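Local coordinates for protein methylglyoxal reductase (NADPH-dependent) (Candida albicans SC5314, PDB 6KWS) that probably reduces methylglyoxal with NADPH as the hydride donor, as an oxidoreductase of the NAD(P)-dependent epimerase/dehydratase family, at residues 138-144 against 302-308. The protein carries 1 engineered substitution. Residue numbers count along the deposited sequence, not the author numbering.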
loop_
_atom_site.group_PDB
_atom_site.type_symbol
_atom_site.label_atom_id
_atom_site.label_comp_id
_atom_site.label_asym_id
_atom_site.label_seq_id
_atom_site.Cartn_x
_atom_site.Cartn_y
_atom_site.Cartn_z
ATOM N N ASP A 138 -4.272 -20.660 9.590
ATOM C CA ASP A 138 -3.685 -21.832 10.242
ATOM C C ASP A 138 -2.704 -21.357 11.314
ATOM O O ASP A 138 -1.606 -20.880 10.998
ATOM C CB ASP A 138 -3.003 -22.754 9.218
ATOM C CG ASP A 138 -2.290 -23.972 9.870
ATOM O OD1 ASP A 138 -2.513 -24.243 11.082
ATOM O OD2 ASP A 138 -1.504 -24.663 9.165
ATOM N N LYS A 139 -3.090 -21.508 12.584
ATOM C CA LYS A 139 -2.248 -21.035 13.679
ATOM C C LYS A 139 -0.865 -21.699 13.679
ATOM O O LYS A 139 0.062 -21.174 14.318
ATOM C CB LYS A 139 -2.960 -21.279 15.019
ATOM C CG LYS A 139 -2.571 -22.604 15.640
ATOM C CD LYS A 139 -3.480 -23.035 16.732
ATOM C CE LYS A 139 -3.054 -24.406 17.231
ATOM N NZ LYS A 139 -1.594 -24.448 17.486
ATOM N N ASN A 140 -0.700 -22.832 12.989
ATOM C CA ASN A 140 0.587 -23.516 12.950
ATOM C C ASN A 140 1.433 -23.126 11.745
ATOM O O ASN A 140 2.599 -23.530 11.668
ATOM C CB ASN A 140 0.385 -25.035 12.964
ATOM C CG ASN A 140 -0.277 -25.527 14.243
ATOM O OD1 ASN A 140 0.092 -25.113 15.348
ATOM N ND2 ASN A 140 -1.275 -26.394 14.099
ATOM N N ALA A 141 0.886 -22.339 10.820
ATOM C CA ALA A 141 1.604 -21.955 9.619
ATOM C C ALA A 141 2.582 -20.798 9.874
ATOM O O ALA A 141 2.342 -19.918 10.711
ATOM C CB ALA A 141 0.605 -21.574 8.527
ATOM N N ILE A 142 3.702 -20.817 9.140
ATOM C CA ILE A 142 4.613 -19.679 9.012
ATOM C C ILE A 142 4.538 -19.138 7.589
ATOM O O ILE A 142 4.564 -19.916 6.628
ATOM C CB ILE A 142 6.059 -20.068 9.330
ATOM C CG1 ILE A 142 6.192 -20.537 10.770
ATOM C CG2 ILE A 142 6.948 -18.878 9.109
ATOM C CD1 ILE A 142 7.607 -20.923 11.124
ATOM N N ILE A 143 4.454 -17.812 7.445
ATOM C CA ILE A 143 4.349 -17.176 6.133
ATOM C C ILE A 143 5.483 -16.177 5.946
ATOM O O ILE A 143 5.674 -15.286 6.785
ATOM C CB ILE A 143 3.002 -16.477 5.941
ATOM C CG1 ILE A 143 1.865 -17.484 6.073
ATOM C CG2 ILE A 143 2.983 -15.801 4.587
ATOM C CD1 ILE A 143 0.484 -16.890 5.793
ATOM N N THR A 144 6.205 -16.310 4.823
ATOM C CA THR A 144 7.414 -15.547 4.496
ATOM C C THR A 144 7.296 -14.953 3.095
ATOM O O THR A 144 6.326 -15.186 2.369
ATOM C CB THR A 144 8.675 -16.422 4.558
ATOM O OG1 THR A 144 8.667 -17.330 3.443
ATOM C CG2 THR A 144 8.743 -17.202 5.888
ATOM N N GLU A 302 -5.047 -17.993 18.309
ATOM C CA GLU A 302 -5.752 -19.225 17.981
ATOM C C GLU A 302 -6.037 -19.408 16.498
ATOM O O GLU A 302 -6.273 -20.542 16.078
ATOM C CB GLU A 302 -7.087 -19.305 18.734
ATOM C CG GLU A 302 -6.999 -20.029 20.061
ATOM C CD GLU A 302 -8.077 -19.612 21.058
ATOM O OE1 GLU A 302 -9.071 -18.957 20.653
ATOM O OE2 GLU A 302 -7.922 -19.953 22.254
ATOM N N SER A 303 -6.040 -18.338 15.688
ATOM C CA SER A 303 -6.625 -18.481 14.357
ATOM C C SER A 303 -5.868 -17.758 13.240
ATOM O O SER A 303 -6.439 -17.567 12.154
ATOM C CB SER A 303 -8.077 -17.982 14.340
ATOM O OG SER A 303 -8.147 -16.580 14.527
ATOM N N LEU A 304 -4.614 -17.351 13.462
ATOM C CA LEU A 304 -3.824 -16.706 12.422
ATOM C C LEU A 304 -2.437 -17.325 12.327
ATOM O O LEU A 304 -1.806 -17.616 13.348
ATOM C CB LEU A 304 -3.678 -15.207 12.679
ATOM C CG LEU A 304 -4.949 -14.376 12.510
ATOM C CD1 LEU A 304 -4.701 -12.925 12.914
ATOM C CD2 LEU A 304 -5.442 -14.478 11.078
ATOM N N ALA A 305 -1.960 -17.505 11.095
ATOM C CA ALA A 305 -0.567 -17.863 10.897
ATOM C C ALA A 305 0.351 -16.804 11.502
ATOM O O ALA A 305 -0.055 -15.684 11.812
ATOM C CB ALA A 305 -0.245 -18.023 9.414
ATOM N N THR A 306 1.606 -17.181 11.660
ATOM C CA THR A 306 2.664 -16.259 12.024
ATOM C C THR A 306 3.309 -15.728 10.757
ATOM O O THR A 306 3.738 -16.509 9.898
ATOM C CB THR A 306 3.711 -16.960 12.888
ATOM O OG1 THR A 306 3.077 -17.469 14.065
ATOM C CG2 THR A 306 4.800 -16.000 13.272
ATOM N N ILE A 307 3.362 -14.407 10.638
ATOM C CA ILE A 307 4.054 -13.767 9.529
ATOM C C ILE A 307 5.511 -13.628 9.915
ATOM O O ILE A 307 5.834 -12.960 10.904
ATOM C CB ILE A 307 3.447 -12.400 9.198
ATOM C CG1 ILE A 307 2.018 -12.574 8.697
ATOM C CG2 ILE A 307 4.304 -11.680 8.178
ATOM C CD1 ILE A 307 1.265 -11.301 8.713
ATOM N N ASP A 308 6.393 -14.263 9.150
ATOM C CA ASP A 308 7.825 -14.231 9.441
ATOM C C ASP A 308 8.505 -13.307 8.438
ATOM O O ASP A 308 8.955 -13.746 7.377
ATOM C CB ASP A 308 8.434 -15.624 9.409
ATOM C CG ASP A 308 9.910 -15.611 9.732
ATOM O OD1 ASP A 308 10.400 -14.566 10.215
ATOM O OD2 ASP A 308 10.577 -16.648 9.511
#
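The methyl of Ala305 sits against two side chains of 138-144: its CB lies 3.8 Å from CB of Ala141 and 3.9 Å from CD1 of Ile143. This apolar patch lies at the start of a small two-stranded parallel sheet, 142-143 with 306-307, and includes Ile143 of the first strand. The small sheet is separate from the large sheet of the Rossmann-type fold. Ile142 pairs with Thr306 and Ile143 with Ile307. Three backbone hydrogen bonds hold the strands in the staggered pattern of a parallel ladder. Thr306 N donates to Ala141 O (3.0 Å), Ile143 N to Thr306 O (2.9 Å), and Asp308 N to Ile143 O (2.7 Å). Ile142 and Thr306 point to the exposed face. Ile143 and Ile307 point to the opposite face, where both meet Tyr127; Ile307 also packs on strand 260-269. The pair therefore ties the loop after helix 133-136 to the chain leaving helix 295-303, away from the known NADPH-binding residues.

Before the strand, 138-141 forms a type I beta turn. Asp138 OD1 accepts from Asn140 N at 3.0 Å, an Asx turn. The turn also touches the other segment, in part through weak CA-H...O contacts: Asp138 O lies 3.2 Å from Ala305 CA, at a bent angle, and Lys139 CA points its hydrogen almost straight at Leu304 O, 3.5 Å away. At the far end, CG2 of Ile142 packs 3.6 Å from CB of Asp308.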